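Local coordinates for protein succinyl-CoA:3-ketoacid coenzyme A transferase subunit B (Helicobacter pylori, PDB 3RRL) that catalyses, as the B subunit of a CoA-transferase, transfer of coenzyme A from succinyl-CoA to a 3-oxo acid, giving a 3-oxoacyl-CoA and succinate, at residues B[3-8]-B[23-28]; B[181-186]-B[193-198]. All coordinates share one frame; numbering follows the deposited sequence.

Contact 1: residues B[3-8]-B[23-28]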
ATOM      1  N   GLU B   3     -35.350 -18.913   2.803  1.00 53.98           N
ATOM      2  CA  GLU B   3     -35.155 -19.314   4.189  1.00 51.89           C
ATOM      3  C   GLU B   3     -34.230 -20.531   4.307  1.00 44.74           C
ATOM      4  O   GLU B   3     -33.237 -20.496   5.034  1.00 40.37           O
ATOM      5  CB  GLU B   3     -36.494 -19.587   4.871  1.00 52.07           C
ATOM      6  CG  GLU B   3     -36.352 -19.957   6.337  1.00 56.60           C
ATOM      7  CD  GLU B   3     -37.687 -20.065   7.056  1.00 64.55           C
ATOM      8  OE1 GLU B   3     -38.744 -19.867   6.412  1.00 64.91           O
ATOM      9  OE2 GLU B   3     -37.674 -20.347   8.274  1.00 68.28           O
ATOM     10  N   ALA B   4     -34.550 -21.603   3.591  1.00 41.94           N
ATOM     11  CA  ALA B   4     -33.739 -22.819   3.666  1.00 40.11           C
ATOM     12  C   ALA B   4     -32.302 -22.567   3.199  1.00 34.97           C
ATOM     13  O   ALA B   4     -31.361 -23.188   3.689  1.00 36.29           O
ATOM     14  CB  ALA B   4     -34.385 -23.953   2.867  1.00 38.56           C
ATOM     15  N   ILE B   5     -32.143 -21.647   2.255  1.00 30.77           N
ATOM     16  CA  ILE B   5     -30.825 -21.295   1.746  1.00 36.86           C
ATOM     17  C   ILE B   5     -30.021 -20.561   2.811  1.00 38.14           C
ATOM     18  O   ILE B   5     -28.879 -20.908   3.105  1.00 38.89           O
ATOM     19  CB  ILE B   5     -30.941 -20.372   0.519  1.00 39.31           C
ATOM     20  CG1 ILE B   5     -31.698 -21.073  -0.613  1.00 42.94           C
ATOM     21  CG2 ILE B   5     -29.573 -19.933   0.062  1.00 36.05           C
ATOM     22  CD1 ILE B   5     -31.954 -20.188  -1.833  1.00 41.66           C
ATOM     23  N   ILE B   6     -30.638 -19.535   3.382  1.00 38.88           N
ATOM     24  CA  ILE B   6     -29.980 -18.660   4.335  1.00 37.99           C
ATOM     25  C   ILE B   6     -29.572 -19.411   5.592  1.00 35.69           C
ATOM     26  O   ILE B   6     -28.406 -19.388   5.994  1.00 35.38           O
ATOM     27  CB  ILE B   6     -30.885 -17.467   4.681  1.00 40.98           C
ATOM     28  CG1 ILE B   6     -30.934 -16.503   3.496  1.00 45.52           C
ATOM     29  CG2 ILE B   6     -30.390 -16.752   5.938  1.00 39.97           C
ATOM     30  CD1 ILE B   6     -32.131 -15.578   3.515  1.00 50.80           C
ATOM     31  N   LYS B   7     -30.534 -20.089   6.201  1.00 36.45           N
ATOM     32  CA  LYS B   7     -30.272 -20.885   7.393  1.00 42.98           C
ATOM     33  C   LYS B   7     -29.203 -21.968   7.190  1.00 42.20           C
ATOM     34  O   LYS B   7     -28.445 -22.268   8.113  1.00 44.62           O
ATOM     35  CB  LYS B   7     -31.575 -21.477   7.941  1.00 44.99           C
ATOM     36  CG  LYS B   7     -32.478 -20.393   8.528  1.00 49.58           C
ATOM     37  CD  LYS B   7     -33.662 -20.942   9.299  1.00 52.58           C
ATOM     38  CE  LYS B   7     -34.468 -19.799   9.906  1.00 57.25           C
ATOM     39  NZ  LYS B   7     -35.689 -20.266  10.623  1.00 61.72           N
ATOM     40  N   ARG B   8     -29.130 -22.544   5.993  1.00 37.20           N
ATOM     41  CA  ARG B   8     -28.107 -23.555   5.721  1.00 36.16           C
ATOM     42  C   ARG B   8     -26.753 -22.874   5.542  1.00 34.76           C
ATOM     43  O   ARG B   8     -25.730 -23.367   6.011  1.00 36.51           O
ATOM     44  CB  ARG B   8     -28.467 -24.397   4.491  1.00 33.99           C
ATOM     45  CG  ARG B   8     -27.400 -25.411   4.089  1.00 34.11           C
ATOM     46  CD  ARG B   8     -27.028 -26.343   5.246  1.00 37.40           C
ATOM     47  NE  ARG B   8     -25.913 -27.225   4.899  1.00 36.94           N
ATOM     48  CZ  ARG B   8     -24.631 -26.863   4.950  1.00 36.39           C
ATOM     49  NH1 ARG B   8     -23.684 -27.721   4.612  1.00 35.99           N
ATOM     50  NH2 ARG B   8     -24.291 -25.643   5.343  1.00 32.38           N
ATOM     51  N   ILE B  23     -23.565  -8.408  -1.420  1.00 51.63           N
ATOM     52  CA  ILE B  23     -24.900  -7.816  -1.395  1.00 54.94           C
ATOM     53  C   ILE B  23     -25.949  -8.818  -1.855  1.00 54.85           C
ATOM     54  O   ILE B  23     -25.629  -9.821  -2.500  1.00 55.95           O
ATOM     55  CB  ILE B  23     -24.987  -6.544  -2.262  1.00 56.76           C
ATOM     56  CG1 ILE B  23     -24.556  -6.845  -3.697  1.00 58.89           C
ATOM     57  CG2 ILE B  23     -24.139  -5.428  -1.665  1.00 54.99           C
ATOM     58  CD1 ILE B  23     -24.591  -5.634  -4.598  1.00 62.32           C
ATOM     59  N   GLY B  24     -27.206  -8.544  -1.520  1.00 53.19           N
ATOM     60  CA  GLY B  24     -28.279  -9.460  -1.856  1.00 47.53           C
ATOM     61  C   GLY B  24     -28.400 -10.541  -0.809  1.00 46.14           C
ATOM     62  O   GLY B  24     -28.230 -10.280   0.378  1.00 46.86           O
ATOM     63  N   LEU B  25     -28.704 -11.760  -1.247  1.00 46.06           N
ATOM     64  CA  LEU B  25     -28.952 -12.856  -0.321  1.00 44.15           C
ATOM     65  C   LEU B  25     -27.957 -12.942   0.839  1.00 42.83           C
ATOM     66  O   LEU B  25     -28.368 -12.960   2.000  1.00 45.01           O
ATOM     67  CB  LEU B  25     -29.024 -14.195  -1.064  1.00 46.35           C
ATOM     68  CG  LEU B  25     -30.446 -14.694  -1.327  1.00 49.46           C
ATOM     69  CD1 LEU B  25     -30.448 -16.114  -1.877  1.00 51.39           C
ATOM     70  CD2 LEU B  25     -31.249 -14.612  -0.037  1.00 49.18           C
ATOM     71  N   PRO B  26     -26.648 -12.985   0.530  1.00 34.41           N
ATOM     72  CA  PRO B  26     -25.634 -13.216   1.564  1.00 32.38           C
ATOM     73  C   PRO B  26     -25.772 -12.317   2.786  1.00 32.96           C
ATOM     74  O   PRO B  26     -25.511 -12.774   3.902  1.00 32.41           O
ATOM     75  CB  PRO B  26     -24.320 -12.923   0.833  1.00 29.67           C
ATOM     76  CG  PRO B  26     -24.611 -13.291  -0.582  1.00 31.40           C
ATOM     77  CD  PRO B  26     -26.043 -12.850  -0.807  1.00 31.18           C
ATOM     78  N   THR B  27     -26.168 -11.064   2.589  1.00 35.16           N
ATOM     79  CA  THR B  27     -26.274 -10.144   3.713  1.00 38.56           C
ATOM     80  C   THR B  27     -27.257 -10.679   4.751  1.00 36.45           C
ATOM     81  O   THR B  27     -27.097 -10.461   5.944  1.00 38.25           O
ATOM     82  CB  THR B  27     -26.713  -8.743   3.264  1.00 46.07           C
ATOM     83  OG1 THR B  27     -27.957  -8.836   2.560  1.00 48.12           O
ATOM     84  CG2 THR B  27     -25.665  -8.132   2.350  1.00 47.24           C
ATOM     85  N   LEU B  28     -28.269 -11.399   4.289  1.00 36.53           N
ATOM     86  CA  LEU B  28     -29.272 -11.941   5.193  1.00 36.89           C
ATOM     87  C   LEU B  28     -28.708 -12.962   6.176  1.00 38.84           C
ATOM     88  O   LEU B  28     -29.294 -13.190   7.240  1.00 38.43           O
ATOM     89  CB  LEU B  28     -30.436 -12.529   4.402  1.00 34.40           C
ATOM     90  CG  LEU B  28     -31.276 -11.431   3.745  1.00 40.79           C
ATOM     91  CD1 LEU B  28     -32.548 -11.991   3.136  1.00 45.93           C
ATOM     92  CD2 LEU B  28     -31.591 -10.336   4.761  1.00 36.68           C
TER
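The G24 carbonyl oxygen, just ahead of the two leucines that receive I6, is gripped twice by T27: OG1 of T27 donates to G24 O at 2.6 Å, in the carbonyl plane with a C=O...donor angle of 159°, and T27 N reaches G24 O at 3.1 Å. L28 N then bonds to L25 O at 2.8 Å. These bonds curl 25-28 into a short helix-like turn and put L25 and L28 on its side toward helix 2-10.

No hydrogen bond crosses to the helix; the contact is aliphatic, and I6 carries most of it. Its CG1 lies beside the backbone N (chi1 -73°) and the chain runs on nearly extended (chi2 160°), which carries CD1 between the leucines. There I6 CD1 sits 3.6 Å from L28 CB, equally close to CD1 of that leucine, and 3.8 Å from L25 CD2. The other branch drops toward the backbone, with I6 CG2 3.9 Å from L28 O. From the preceding residue, I5 CD1 meets L25 CD1 more loosely at 4.3 Å. Elsewhere on the helix, K7 NZ closes a salt bridge to E3 OE2 one turn earlier, using that oxygen's anti lone pair.

The turn belongs to the connection leaving strand 18-21 for its parallel neighbour 39-42, and helix 2-10 packs against it. I5 and L25 also both touch I138 of strand 134-138, carrying this apolar layer onto the central sheet, while I6 and K7 border E32 in the same connection.

Contact 2: residues B[181-186]-B[193-198]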
HETATM    1  N   MSE B 181     -18.087 -31.607  -9.603  1.00 50.44           N
HETATM    2  CA  MSE B 181     -19.116 -31.194  -8.657  1.00 43.72           C
HETATM    3  C   MSE B 181     -19.765 -32.378  -7.944  1.00 43.21           C
HETATM    4  O   MSE B 181     -20.220 -33.325  -8.584  1.00 44.32           O
HETATM    5  CB  MSE B 181     -20.190 -30.394  -9.391  1.00 38.22           C
HETATM    6  CG  MSE B 181     -21.206 -29.743  -8.485  1.00 35.85           C
HETATM    7 SE   MSE B 181     -22.458 -28.711  -9.547  0.77 50.00          SE
HETATM    8  CE  MSE B 181     -23.227 -27.586  -8.169  1.00195.45           C
ATOM      9  N   LYS B 182     -19.819 -32.313  -6.618  1.00 41.88           N
ATOM     10  CA  LYS B 182     -20.444 -33.374  -5.829  1.00 42.77           C
ATOM     11  C   LYS B 182     -21.684 -32.877  -5.096  1.00 43.24           C
ATOM     12  O   LYS B 182     -21.659 -31.814  -4.474  1.00 43.36           O
ATOM     13  CB  LYS B 182     -19.449 -33.941  -4.808  1.00 42.94           C
ATOM     14  CG  LYS B 182     -18.166 -34.504  -5.398  1.00 45.72           C
ATOM     15  CD  LYS B 182     -17.111 -34.655  -4.309  1.00 51.48           C
ATOM     16  CE  LYS B 182     -15.794 -35.234  -4.836  1.00 56.77           C
ATOM     17  NZ  LYS B 182     -15.818 -36.717  -5.060  1.00 59.00           N
ATOM     18  N   LEU B 183     -22.747 -33.677  -5.124  1.00 35.58           N
ATOM     19  CA  LEU B 183     -23.946 -33.360  -4.374  1.00 31.33           C
ATOM     20  C   LEU B 183     -23.733 -33.998  -3.021  1.00 34.03           C
ATOM     21  O   LEU B 183     -23.749 -35.217  -2.906  1.00 37.29           O
ATOM     22  CB  LEU B 183     -25.141 -34.044  -5.034  1.00 29.24           C
ATOM     23  CG  LEU B 183     -26.437 -34.045  -4.224  1.00 32.58           C
ATOM     24  CD1 LEU B 183     -26.880 -32.606  -3.954  1.00 30.27           C
ATOM     25  CD2 LEU B 183     -27.540 -34.823  -4.930  1.00 33.40           C
ATOM     26  N   VAL B 184     -23.479 -33.188  -2.000  1.00 32.04           N
ATOM     27  CA  VAL B 184     -23.248 -33.740  -0.674  1.00 31.16           C
ATOM     28  C   VAL B 184     -24.417 -33.628   0.298  1.00 32.23           C
ATOM     29  O   VAL B 184     -24.360 -34.178   1.393  1.00 38.60           O
ATOM     30  CB  VAL B 184     -21.978 -33.150  -0.042  1.00 29.51           C
ATOM     31  CG1 VAL B 184     -20.788 -33.426  -0.937  1.00 30.44           C
ATOM     32  CG2 VAL B 184     -22.135 -31.643   0.180  1.00 27.18           C
ATOM     33  N   GLU B 185     -25.465 -32.906  -0.082  1.00 29.90           N
ATOM     34  CA  GLU B 185     -26.612 -32.747   0.807  1.00 33.75           C
ATOM     35  C   GLU B 185     -27.913 -32.430   0.062  1.00 36.04           C
ATOM     36  O   GLU B 185     -27.918 -31.657  -0.897  1.00 38.23           O
ATOM     37  CB  GLU B 185     -26.302 -31.665   1.846  1.00 40.16           C
ATOM     38  CG  GLU B 185     -27.206 -31.649   3.066  1.00 44.99           C
ATOM     39  CD  GLU B 185     -26.842 -30.533   4.051  1.00 48.11           C
ATOM     40  OE1 GLU B 185     -25.636 -30.235   4.213  1.00 48.20           O
ATOM     41  OE2 GLU B 185     -27.764 -29.953   4.661  1.00 49.26           O
ATOM     42  N   LEU B 186     -29.016 -33.002   0.533  1.00 34.64           N
ATOM     43  CA  LEU B 186     -30.345 -32.631   0.060  1.00 35.39           C
ATOM     44  C   LEU B 186     -30.989 -31.740   1.115  1.00 36.91           C
ATOM     45  O   LEU B 186     -30.886 -32.020   2.310  1.00 38.97           O
ATOM     46  CB  LEU B 186     -31.219 -33.875  -0.151  1.00 33.84           C
ATOM     47  CG  LEU B 186     -30.889 -34.849  -1.291  1.00 31.95           C
ATOM     48  CD1 LEU B 186     -31.732 -36.124  -1.185  1.00 31.97           C
ATOM     49  CD2 LEU B 186     -31.070 -34.187  -2.655  1.00 32.05           C
ATOM     50  N   ASP B 193     -34.164 -37.225  -6.925  1.00 45.05           N
ATOM     51  CA  ASP B 193     -34.672 -37.094  -8.288  1.00 50.72           C
ATOM     52  C   ASP B 193     -35.079 -35.666  -8.646  1.00 46.18           C
ATOM     53  O   ASP B 193     -34.927 -35.246  -9.794  1.00 47.61           O
ATOM     54  CB  ASP B 193     -35.838 -38.059  -8.531  1.00 57.65           C
ATOM     55  CG  ASP B 193     -35.371 -39.457  -8.913  1.00 63.81           C
ATOM     56  OD1 ASP B 193     -34.265 -39.867  -8.486  1.00 63.53           O
ATOM     57  OD2 ASP B 193     -36.111 -40.143  -9.646  1.00 68.22           O
ATOM     58  N   GLN B 194     -35.613 -34.930  -7.676  1.00 41.00           N
ATOM     59  CA  GLN B 194     -35.944 -33.523  -7.897  1.00 47.26           C
ATOM     60  C   GLN B 194     -34.689 -32.734  -8.274  1.00 45.41           C
ATOM     61  O   GLN B 194     -34.730 -31.846  -9.124  1.00 48.07           O
ATOM     62  CB  GLN B 194     -36.601 -32.913  -6.654  1.00 54.46           C
ATOM     63  CG  GLN B 194     -38.121 -32.952  -6.679  1.00 63.16           C
ATOM     64  CD  GLN B 194     -38.732 -33.165  -5.302  1.00 68.66           C
ATOM     65  OE1 GLN B 194     -38.084 -32.941  -4.277  1.00 70.18           O
ATOM     66  NE2 GLN B 194     -39.989 -33.612  -5.273  1.00 68.78           N
ATOM     67  N   VAL B 195     -33.573 -33.069  -7.637  1.00 42.24           N
ATOM     68  CA  VAL B 195     -32.310 -32.392  -7.909  1.00 43.95           C
ATOM     69  C   VAL B 195     -31.763 -32.766  -9.286  1.00 45.85           C
ATOM     70  O   VAL B 195     -31.375 -31.894 -10.061  1.00 49.03           O
ATOM     71  CB  VAL B 195     -31.258 -32.698  -6.823  1.00 42.16           C
ATOM     72  CG1 VAL B 195     -29.950 -32.007  -7.145  1.00 44.77           C
ATOM     73  CG2 VAL B 195     -31.763 -32.254  -5.467  1.00 39.00           C
ATOM     74  N   LYS B 196     -31.739 -34.058  -9.594  1.00 44.46           N
ATOM     75  CA  LYS B 196     -31.288 -34.502 -10.906  1.00 46.63           C
ATOM     76  C   LYS B 196     -32.104 -33.814 -11.985  1.00 50.14           C
ATOM     77  O   LYS B 196     -31.564 -33.316 -12.975  1.00 50.82           O
ATOM     78  CB  LYS B 196     -31.450 -36.012 -11.054  1.00 47.30           C
ATOM     79  CG  LYS B 196     -30.569 -36.846 -10.154  1.00 48.47           C
ATOM     80  CD  LYS B 196     -30.850 -38.320 -10.402  1.00 56.21           C
ATOM     81  CE  LYS B 196     -29.937 -39.227  -9.600  1.00 60.99           C
ATOM     82  NZ  LYS B 196     -30.380 -40.646  -9.723  1.00 63.67           N
ATOM     83  N   GLU B 197     -33.415 -33.802 -11.779  1.00 52.64           N
ATOM     84  CA  GLU B 197     -34.351 -33.224 -12.727  1.00 58.32           C
ATOM     85  C   GLU B 197     -34.096 -31.735 -12.940  1.00 57.29           C
ATOM     86  O   GLU B 197     -34.169 -31.234 -14.062  1.00 54.78           O
ATOM     87  CB  GLU B 197     -35.773 -33.440 -12.218  1.00 68.80           C
ATOM     88  CG  GLU B 197     -36.861 -32.844 -13.087  1.00 80.12           C
ATOM     89  CD  GLU B 197     -38.245 -33.077 -12.506  1.00 88.26           C
ATOM     90  OE1 GLU B 197     -38.387 -32.991 -11.266  1.00 90.36           O
ATOM     91  OE2 GLU B 197     -39.183 -33.359 -13.285  1.00 90.39           O
ATOM     92  N   LYS B 198     -33.791 -31.027 -11.859  1.00 56.80           N
ATOM     93  CA  LYS B 198     -33.641 -29.577 -11.932  1.00 59.96           C
ATOM     94  C   LYS B 198     -32.206 -29.102 -12.158  1.00 54.96           C
ATOM     95  O   LYS B 198     -31.933 -27.907 -12.104  1.00 54.59           O
ATOM     96  CB  LYS B 198     -34.265 -28.897 -10.712  1.00 64.63           C
ATOM     97  CG  LYS B 198     -35.782 -28.991 -10.678  1.00 70.32           C
ATOM     98  CD  LYS B 198     -36.369 -28.016  -9.674  1.00 76.68           C
ATOM     99  CE  LYS B 198     -37.888 -28.060  -9.687  1.00 82.01           C
ATOM    100  NZ  LYS B 198     -38.469 -26.971  -8.848  1.00 85.93           N
TER
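L186, at the end of an extended strand, and V195, in the first turn of the short helix 192-198, mark the closest backbone approach here, their CA atoms 8.2 Å apart. In strand 181-186, V184 and E185 both face V173 of the neighbouring strand 172-177, a classic beta bulge. In segment 193-198, E197 N bonds to D193 O at 2.9 Å and K198 N to Q194 O at 3.0 Å.

At this separation only side chains bridge the gap, and V195 is the residue of the helix segment that makes the contact. CG2, held beside the backbone N because CG1 is anti to it (chi1 179°), presses on L186 CD2 at 3.5 Å, tighter than usual van der Waals contact; CG1 faces L183 CD2 at a looser 4.3 Å. L183 also rests on A172 and F203, and L186 on L207.

Strand 180-186, helix 192-198 and strand 204-205 form a beta-alpha-beta unit, the two strands parallel neighbours at one end of the main sheet. Packing through three branched apolar side chains is non-directional, so their shapes probably set the spacing and tilt of helix on strand, while backbone bonds of M181 and L183 to E204 fix the strand register.

How the contacts relate
From the N terminus, helix 2-10 leads through strand 18-21 into the turn at 25-28, and contact 1 closes that loop by folding the turn back on the helix. The chain then lays down most of the main sheet before contact 2 closes a much shorter loop, between strand 180-186 and helix 192-198. The two loops are in series, neither nesting nor crossing, and their centres lie about 20 Å apart. They are nevertheless joined directly: R8 NE of segment 3-8 makes a salt bridge to E185 OE1 of segment 181-186 at 3.1 Å. The N-terminal helix is linked both to the middle of the sheet and to strand 180-186, next to the edge strand 204-205.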